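Local coordinates for CPI (Ascaris lumbricoides, PDB 4IT7), which probably inhibits cysteine-type endopeptidases, as a cystatin-family protein of the human roundworm, at residues T41-I46 with E61-P66. Residues are numbered along the deposited sequence; the frame is centred on the assembly and turned at random.
Sequences TIVKVI and ELLIAP
V43 and K44 both stand opposite L63 in a classic beta bulge, which interrupts the antiparallel pairing of 41-46 with 61-66 in the hairpin of strands 38-51 and 56-70 of the cystatin fold. The evidence is a register shift of one residue: I42 faces I64 in a non-hydrogen-bonded pair, whereas V45, three residues on, faces L62. At the bulge L63 O accepts two backbone bonds, from V43 N at 2.7 Å and from K44 N at a longer 3.3 Å, while L63 N returns a nearly straight bond to K44 O (N-H...O 173°). Beyond it, T41 and A65 form a hydrogen-bonded pair, in which T41 N to A65 O and A65 N to T41 O are both 2.8 Å; at the other end I46 N reaches E61 O only weakly.

V43, with phi/psi -78/-57°, turns the chain at a corner, and its CB points toward the partner strand. The two methyls of V43 divide the neighbours: CG1, anti to the backbone N, meets L63 CD2 at 3.7 Å, and CG2 meets A65 CB at the same separation. K44 CG also touches L63 CB and CD2 before the lysine chain leads away, and I46 CD1 reaches L63 CB at 3.8 Å, so three side chains of 41-46 touch L63. On the opposite face V45 and L62 lie side by side, pointing the same way, with L62 CD2 close to both valine methyls.

That V45-L62 face, which I42 and I64 share, turns to helix 17-33: V45 and L62 both touch A23, and I42 touches L27. E61 OE1 is hydrogen-bonded to S47 OG of strand 38-51. Farther across the sheet, strand 56-70 pairs with strand 88-97, L62 being hydrogen-bonded to C90 through the backbone.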
ATOM      1  N   THR A  41       0.791  -6.701   6.667  1.00 36.64           N
ATOM      2  CA  THR A  41      -0.063  -5.678   7.177  1.00 34.42           C
ATOM      3  C   THR A  41       0.725  -4.390   7.129  1.00 34.34           C
ATOM      4  O   THR A  41       1.970  -4.414   7.018  1.00 38.25           O
ATOM      5  CB  THR A  41      -0.585  -5.990   8.589  1.00 36.08           C
ATOM      6  OG1 THR A  41      -1.583  -5.029   8.926  1.00 41.19           O
ATOM      7  CG2 THR A  41       0.513  -5.915   9.652  1.00 32.90           C
ATOM      8  N   ILE A  42       0.005  -3.278   7.139  1.00 30.89           N
ATOM      9  CA  ILE A  42       0.658  -1.976   7.120  1.00 35.64           C
ATOM     10  C   ILE A  42       1.015  -1.677   8.573  1.00 34.34           C
ATOM     11  O   ILE A  42       0.172  -1.717   9.454  1.00 34.22           O
ATOM     12  CB  ILE A  42      -0.234  -0.856   6.535  1.00 35.96           C
ATOM     13  CG1 ILE A  42      -0.451  -0.999   5.017  1.00 34.35           C
ATOM     14  CG2 ILE A  42       0.378   0.529   6.747  1.00 30.65           C
ATOM     15  CD1 ILE A  42      -1.837  -0.442   4.647  1.00 35.07           C
ATOM     16  N   VAL A  43       2.282  -1.400   8.810  1.00 42.68           N
ATOM     17  CA  VAL A  43       2.691  -0.775  10.071  1.00 43.02           C
ATOM     18  C   VAL A  43       2.383   0.733  10.039  1.00 46.68           C
ATOM     19  O   VAL A  43       1.613   1.266  10.867  1.00 44.04           O
ATOM     20  CB  VAL A  43       4.185  -1.073  10.315  1.00 41.82           C
ATOM     21  CG1 VAL A  43       4.687  -0.377  11.586  1.00 41.55           C
ATOM     22  CG2 VAL A  43       4.346  -2.581  10.426  1.00 37.74           C
ATOM     23  N   LYS A  44       2.933   1.414   9.034  1.00 47.58           N
ATOM     24  CA  LYS A  44       2.576   2.806   8.841  1.00 49.20           C
ATOM     25  C   LYS A  44       2.753   3.288   7.400  1.00 45.56           C
ATOM     26  O   LYS A  44       3.616   2.800   6.624  1.00 39.41           O
ATOM     27  CB  LYS A  44       3.390   3.708   9.786  1.00 52.13           C
ATOM     28  CG  LYS A  44       4.891   3.759   9.489  1.00 57.16           C
ATOM     29  CD  LYS A  44       5.553   4.933  10.200  1.00 64.73           C
ATOM     30  CE  LYS A  44       4.945   5.140  11.587  1.00 63.71           C
ATOM     31  NZ  LYS A  44       5.855   5.922  12.463  1.00 65.50           N
ATOM     32  N   VAL A  45       1.971   4.308   7.080  1.00 41.48           N
ATOM     33  CA  VAL A  45       2.215   5.013   5.868  1.00 45.82           C
ATOM     34  C   VAL A  45       3.393   5.955   6.144  1.00 40.80           C
ATOM     35  O   VAL A  45       3.224   6.939   6.804  1.00 37.42           O
ATOM     36  CB  VAL A  45       0.951   5.752   5.351  1.00 42.14           C
ATOM     37  CG1 VAL A  45       1.202   6.243   3.949  1.00 37.85           C
ATOM     38  CG2 VAL A  45      -0.292   4.852   5.375  1.00 38.48           C
ATOM     39  N   ILE A  46       4.567   5.646   5.608  1.00 40.59           N
ATOM     40  CA  ILE A  46       5.777   6.489   5.799  1.00 39.35           C
ATOM     41  C   ILE A  46       5.604   7.861   5.099  1.00 45.01           C
ATOM     42  O   ILE A  46       5.793   8.907   5.719  1.00 43.93           O
ATOM     43  CB  ILE A  46       7.010   5.788   5.231  1.00 34.46           C
ATOM     44  CG1 ILE A  46       7.278   4.500   5.975  1.00 41.04           C
ATOM     45  CG2 ILE A  46       8.260   6.656   5.219  1.00 39.83           C
ATOM     46  CD1 ILE A  46       8.167   3.572   5.145  1.00 39.02           C
ATOM     47  N   GLU A  61       4.719   5.449   0.319  1.00 38.40           N
ATOM     48  CA  GLU A  61       5.677   4.522   0.868  1.00 37.49           C
ATOM     49  C   GLU A  61       5.011   3.940   2.068  1.00 37.01           C
ATOM     50  O   GLU A  61       4.623   4.662   2.970  1.00 35.03           O
ATOM     51  CB  GLU A  61       6.921   5.225   1.337  1.00 41.39           C
ATOM     52  CG  GLU A  61       7.964   5.515   0.281  1.00 48.09           C
ATOM     53  CD  GLU A  61       9.126   6.284   0.915  1.00 56.04           C
ATOM     54  OE1 GLU A  61       8.895   7.389   1.446  1.00 54.82           O
ATOM     55  OE2 GLU A  61      10.259   5.775   0.932  1.00 56.37           O
ATOM     56  N   LEU A  62       4.909   2.611   2.070  1.00 35.67           N
ATOM     57  CA  LEU A  62       4.262   1.874   3.121  1.00 34.81           C
ATOM     58  C   LEU A  62       5.304   1.045   3.827  1.00 36.40           C
ATOM     59  O   LEU A  62       6.130   0.373   3.185  1.00 37.23           O
ATOM     60  CB  LEU A  62       3.173   0.943   2.523  1.00 31.46           C
ATOM     61  CG  LEU A  62       2.082   1.656   1.678  1.00 34.87           C
ATOM     62  CD1 LEU A  62       1.118   0.657   1.044  1.00 29.00           C
ATOM     63  CD2 LEU A  62       1.289   2.634   2.512  1.00 31.53           C
ATOM     64  N   LEU A  63       5.259   1.079   5.150  1.00 34.75           N
ATOM     65  CA  LEU A  63       6.067   0.177   5.949  1.00 35.26           C
ATOM     66  C   LEU A  63       5.164  -0.996   6.303  1.00 31.55           C
ATOM     67  O   LEU A  63       4.115  -0.801   6.967  1.00 34.68           O
ATOM     68  CB  LEU A  63       6.533   0.886   7.243  1.00 33.13           C
ATOM     69  CG  LEU A  63       7.274  -0.004   8.237  1.00 36.26           C
ATOM     70  CD1 LEU A  63       8.522  -0.584   7.584  1.00 34.50           C
ATOM     71  CD2 LEU A  63       7.586   0.793   9.528  1.00 32.77           C
ATOM     72  N   ILE A  64       5.548  -2.212   5.890  1.00 30.03           N
ATOM     73  CA  ILE A  64       4.668  -3.361   6.080  1.00 35.74           C
ATOM     74  C   ILE A  64       5.378  -4.467   6.861  1.00 40.68           C
ATOM     75  O   ILE A  64       6.614  -4.591   6.775  1.00 34.24           O
ATOM     76  CB  ILE A  64       4.068  -3.899   4.727  1.00 35.75           C
ATOM     77  CG1 ILE A  64       5.123  -4.660   3.917  1.00 34.07           C
ATOM     78  CG2 ILE A  64       3.461  -2.740   3.883  1.00 33.44           C
ATOM     79  CD1 ILE A  64       4.536  -5.579   2.864  1.00 35.71           C
ATOM     80  N   ALA A  65       4.588  -5.276   7.583  1.00 37.08           N
ATOM     81  CA  ALA A  65       5.129  -6.412   8.345  1.00 41.34           C
ATOM     82  C   ALA A  65       4.365  -7.692   8.080  1.00 41.56           C
ATOM     83  O   ALA A  65       3.173  -7.626   7.858  1.00 38.09           O
ATOM     84  CB  ALA A  65       5.133  -6.115   9.855  1.00 37.81           C
ATOM     85  N   PRO A  66       5.037  -8.878   8.206  1.00 48.12           N
ATOM     86  CA  PRO A  66       4.294 -10.143   8.075  1.00 46.79           C
ATOM     87  C   PRO A  66       3.352 -10.322   9.225  1.00 41.62           C
ATOM     88  O   PRO A  66       3.565  -9.729  10.272  1.00 46.71           O
ATOM     89  CB  PRO A  66       5.385 -11.209   8.062  1.00 47.33           C
ATOM     90  CG  PRO A  66       6.546 -10.576   8.762  1.00 52.06           C
ATOM     91  CD  PRO A  66       6.479  -9.110   8.440  1.00 50.73           C
TER